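Local coordinates for protein cytochrome C (PDB 5LO9) that probably oxidises thiosulfate to tetrathionate, or runs the reverse reduction, passing electrons through covalently bound c-type hemes of a fused thiosulfate dehydrogenase, at residues M303-W307 / I360-A364. Sequence-based numbering, arbitrary orientation.
Sequences MWAAW and IFWLA. With HEC (heme c), chain E.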
loop_
_atom_site.group_PDB
_atom_site.type_symbol
_atom_site.label_atom_id
_atom_site.label_comp_id
_atom_site.label_asym_id
_atom_site.label_seq_id
_atom_site.Cartn_x
_atom_site.Cartn_y
_atom_site.Cartn_z
ATOM N N MET A 303 -0.929 3.730 -13.356
ATOM C CA MET A 303 -0.972 3.542 -11.919
ATOM C C MET A 303 -0.383 2.205 -11.521
ATOM O O MET A 303 0.166 2.067 -10.417
ATOM C CB MET A 303 -2.411 3.661 -11.445
ATOM C CG MET A 303 -2.970 5.072 -11.596
ATOM S SD MET A 303 -2.221 6.293 -10.467
ATOM C CE MET A 303 -0.994 7.066 -11.518
ATOM N N TRP A 304 -0.458 1.218 -12.405
ATOM C CA TRP A 304 0.117 -0.074 -12.058
ATOM C C TRP A 304 1.627 0.021 -11.885
ATOM O O TRP A 304 2.200 -0.694 -11.070
ATOM C CB TRP A 304 -0.220 -1.131 -13.094
ATOM C CG TRP A 304 -0.157 -0.716 -14.515
ATOM C CD1 TRP A 304 -1.201 -0.310 -15.299
ATOM C CD2 TRP A 304 0.989 -0.723 -15.353
ATOM N NE1 TRP A 304 -0.769 -0.056 -16.560
ATOM C CE2 TRP A 304 0.578 -0.315 -16.622
ATOM C CE3 TRP A 304 2.329 -1.043 -15.154
ATOM C CZ2 TRP A 304 1.457 -0.210 -17.683
ATOM C CZ3 TRP A 304 3.203 -0.922 -16.209
ATOM C CH2 TRP A 304 2.764 -0.513 -17.451
ATOM N N ALA A 305 2.296 0.905 -12.603
ATOM C CA ALA A 305 3.731 0.996 -12.392
ATOM C C ALA A 305 4.060 1.741 -11.117
ATOM O O ALA A 305 5.193 1.658 -10.635
ATOM C CB ALA A 305 4.408 1.709 -13.567
ATOM N N ALA A 306 3.092 2.462 -10.565
ATOM C CA ALA A 306 3.331 3.273 -9.387
ATOM C C ALA A 306 3.070 2.491 -8.109
ATOM O O ALA A 306 3.799 2.657 -7.131
ATOM C CB ALA A 306 2.451 4.519 -9.429
ATOM N N TRP A 307 2.053 1.628 -8.106
ATOM C CA TRP A 307 1.706 0.908 -6.885
ATOM C C TRP A 307 2.902 0.180 -6.277
ATOM O O TRP A 307 3.109 0.221 -5.057
ATOM C CB TRP A 307 0.593 -0.097 -7.166
ATOM C CG TRP A 307 0.176 -0.827 -5.923
ATOM C CD1 TRP A 307 0.503 -2.116 -5.541
ATOM C CD2 TRP A 307 -0.614 -0.292 -4.874
ATOM N NE1 TRP A 307 -0.046 -2.389 -4.323
ATOM C CE2 TRP A 307 -0.743 -1.286 -3.896
ATOM C CE3 TRP A 307 -1.226 0.941 -4.665
ATOM C CZ2 TRP A 307 -1.478 -1.089 -2.743
ATOM C CZ3 TRP A 307 -1.948 1.132 -3.505
ATOM C CH2 TRP A 307 -2.059 0.132 -2.564
ATOM N N ILE A 360 -6.166 1.521 -7.636
ATOM C CA ILE A 360 -4.795 1.460 -8.117
ATOM C C ILE A 360 -4.185 0.104 -7.818
ATOM O O ILE A 360 -3.417 -0.432 -8.613
ATOM C CB ILE A 360 -3.978 2.590 -7.498
ATOM C CG1 ILE A 360 -4.445 3.945 -8.040
ATOM C CG2 ILE A 360 -2.541 2.380 -7.783
ATOM C CD1 ILE A 360 -4.022 5.164 -7.175
ATOM N N PHE A 361 -4.469 -0.435 -6.641
ATOM C CA PHE A 361 -3.993 -1.761 -6.263
ATOM C C PHE A 361 -4.483 -2.785 -7.257
ATOM O O PHE A 361 -3.717 -3.620 -7.745
ATOM C CB PHE A 361 -4.509 -2.078 -4.846
ATOM C CG PHE A 361 -4.333 -3.525 -4.373
ATOM C CD1 PHE A 361 -5.441 -4.311 -4.082
ATOM C CD2 PHE A 361 -3.067 -4.049 -4.127
ATOM C CE1 PHE A 361 -5.280 -5.607 -3.610
ATOM C CE2 PHE A 361 -2.911 -5.347 -3.640
ATOM C CZ PHE A 361 -4.018 -6.126 -3.390
ATOM N N TRP A 362 -5.765 -2.723 -7.583
ATOM C CA TRP A 362 -6.329 -3.688 -8.512
ATOM C C TRP A 362 -5.659 -3.623 -9.889
ATOM O O TRP A 362 -5.295 -4.661 -10.455
ATOM C CB TRP A 362 -7.821 -3.450 -8.623
ATOM C CG TRP A 362 -8.443 -4.232 -9.689
ATOM C CD1 TRP A 362 -8.575 -5.574 -9.731
ATOM C CD2 TRP A 362 -9.060 -3.727 -10.876
ATOM N NE1 TRP A 362 -9.236 -5.947 -10.868
ATOM C CE2 TRP A 362 -9.551 -4.831 -11.586
ATOM C CE3 TRP A 362 -9.244 -2.455 -11.400
ATOM C CZ2 TRP A 362 -10.197 -4.709 -12.791
ATOM C CZ3 TRP A 362 -9.888 -2.331 -12.586
ATOM C CH2 TRP A 362 -10.355 -3.456 -13.282
ATOM N N LEU A 363 -5.458 -2.410 -10.436
ATOM C CA LEU A 363 -4.809 -2.304 -11.746
ATOM C C LEU A 363 -3.444 -2.964 -11.753
ATOM O O LEU A 363 -2.971 -3.389 -12.815
ATOM C CB LEU A 363 -4.638 -0.859 -12.167
ATOM C CG LEU A 363 -5.894 -0.083 -12.483
ATOM C CD1 LEU A 363 -5.526 1.335 -12.802
ATOM C CD2 LEU A 363 -6.634 -0.750 -13.636
ATOM N N ALA A 364 -2.805 -3.048 -10.587
ATOM C CA ALA A 364 -1.445 -3.548 -10.432
ATOM C C ALA A 364 -1.379 -5.051 -10.165
ATOM O O ALA A 364 -0.286 -5.571 -9.871
ATOM C CB ALA A 364 -0.747 -2.812 -9.311
HETATM FE FE HEC E . -0.851 12.398 -11.040
HETATM C CHA HEC E . 2.425 11.145 -10.816
HETATM C CHB HEC E . -2.006 9.840 -8.948
HETATM C CHC HEC E . -4.084 13.816 -11.054
HETATM C CHD HEC E . 0.192 14.658 -13.412
HETATM N NA HEC E . 0.057 10.791 -10.077
HETATM C C1A HEC E . 1.348 10.480 -10.103
HETATM C C2A HEC E . 1.681 9.285 -9.296
HETATM C C3A HEC E . 0.393 8.891 -8.754
HETATM C C4A HEC E . -0.562 9.891 -9.294
HETATM C CMA HEC E . 0.120 7.722 -7.878
HETATM C CAA HEC E . 3.029 8.628 -9.137
HETATM C CBA HEC E . 3.396 7.930 -10.442
HETATM C CGA HEC E . 4.674 7.121 -10.302
HETATM O O1A HEC E . 4.885 6.244 -11.169
HETATM O O2A HEC E . 5.483 7.360 -9.354
HETATM N NB HEC E . -2.697 11.942 -10.179
HETATM C C1B HEC E . -2.945 10.880 -9.382
HETATM C C2B HEC E . -4.332 10.830 -8.910
HETATM C C3B HEC E . -4.938 12.003 -9.524
HETATM C C4B HEC E . -3.831 12.622 -10.276
HETATM C CMB HEC E . -4.971 9.800 -8.048
HETATM C CAB HEC E . -6.351 12.465 -9.379
HETATM C CBB HEC E . -6.567 12.833 -7.912
HETATM N NC HEC E . -1.782 13.974 -12.044
HETATM C C1C HEC E . -3.060 14.372 -11.943
HETATM C C2C HEC E . -3.403 15.471 -12.875
HETATM C C3C HEC E . -2.126 15.724 -13.564
HETATM C C4C HEC E . -1.206 14.724 -12.975
HETATM C CMC HEC E . -4.744 16.144 -13.020
HETATM C CAC HEC E . -1.785 16.699 -14.675
HETATM C CBC HEC E . -2.228 18.089 -14.348
HETATM N ND HEC E . 0.989 12.820 -11.926
HETATM C C1D HEC E . 1.190 13.759 -12.838
HETATM C C2D HEC E . 2.590 13.820 -13.296
HETATM C C3D HEC E . 3.297 12.779 -12.529
HETATM C C4D HEC E . 2.175 12.242 -11.710
HETATM C CMD HEC E . 3.107 14.785 -14.306
HETATM C CAD HEC E . 4.754 12.352 -12.563
HETATM C CBD HEC E . 5.782 13.466 -12.270
HETATM C CGD HEC E . 5.755 14.142 -10.883
HETATM O O1D HEC E . 4.701 14.642 -10.385
HETATM O O2D HEC E . 6.847 14.227 -10.259
#
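Trp304 and Ala364 bring the backbones closest, their CA atoms 4.1 Å apart, where the short helical turn 304-307 meets the C-terminal end of helix 351-363. Trp307 makes the largest single contribution to the contact. With CG anti to the backbone N (chi1 -178°), its indole lies across the helix surface, and Phe361 CB sits over one face, 3.9 Å from the centroid of the six-membered ring in a CH-pi contact. The five-membered ring of Trp307 and the phenyl ring of Phe361 meet obliquely, their planes at 59°, with Trp307 NE1 at the edge of the phenyl ring, 3.5 Å from Phe361 CD2. Ile360 CG2 reaches Trp307 CE3 at 3.7 Å, while Ala364 CB packs against Trp307 CB. Cutting Trp307 back to alanine would remove the indole face under Phe361 CB and the carbon met by Ile360 CG2, and is likely to leave a gap beside the helix end. Met303 CB packs on Ile360 CG2 at 3.9 Å, and its chain then bends at chi2 and chi3 away from the helix, placing CE 3.6 Å from C3A of the heme. Trp304 CB lies against Leu363 O and Ala364 CA, whereas its NE1 is hydrogen-bonded to Arg296 O. Thr369 of the second subunit also packs on Trp307 and Ala364. This apolar helix-end packing backs the pocket of the heme ligated by His291, with Met303 and Ala306 forming part of the pocket wall in what is probably the catalytic, TsdA-like part of the protein.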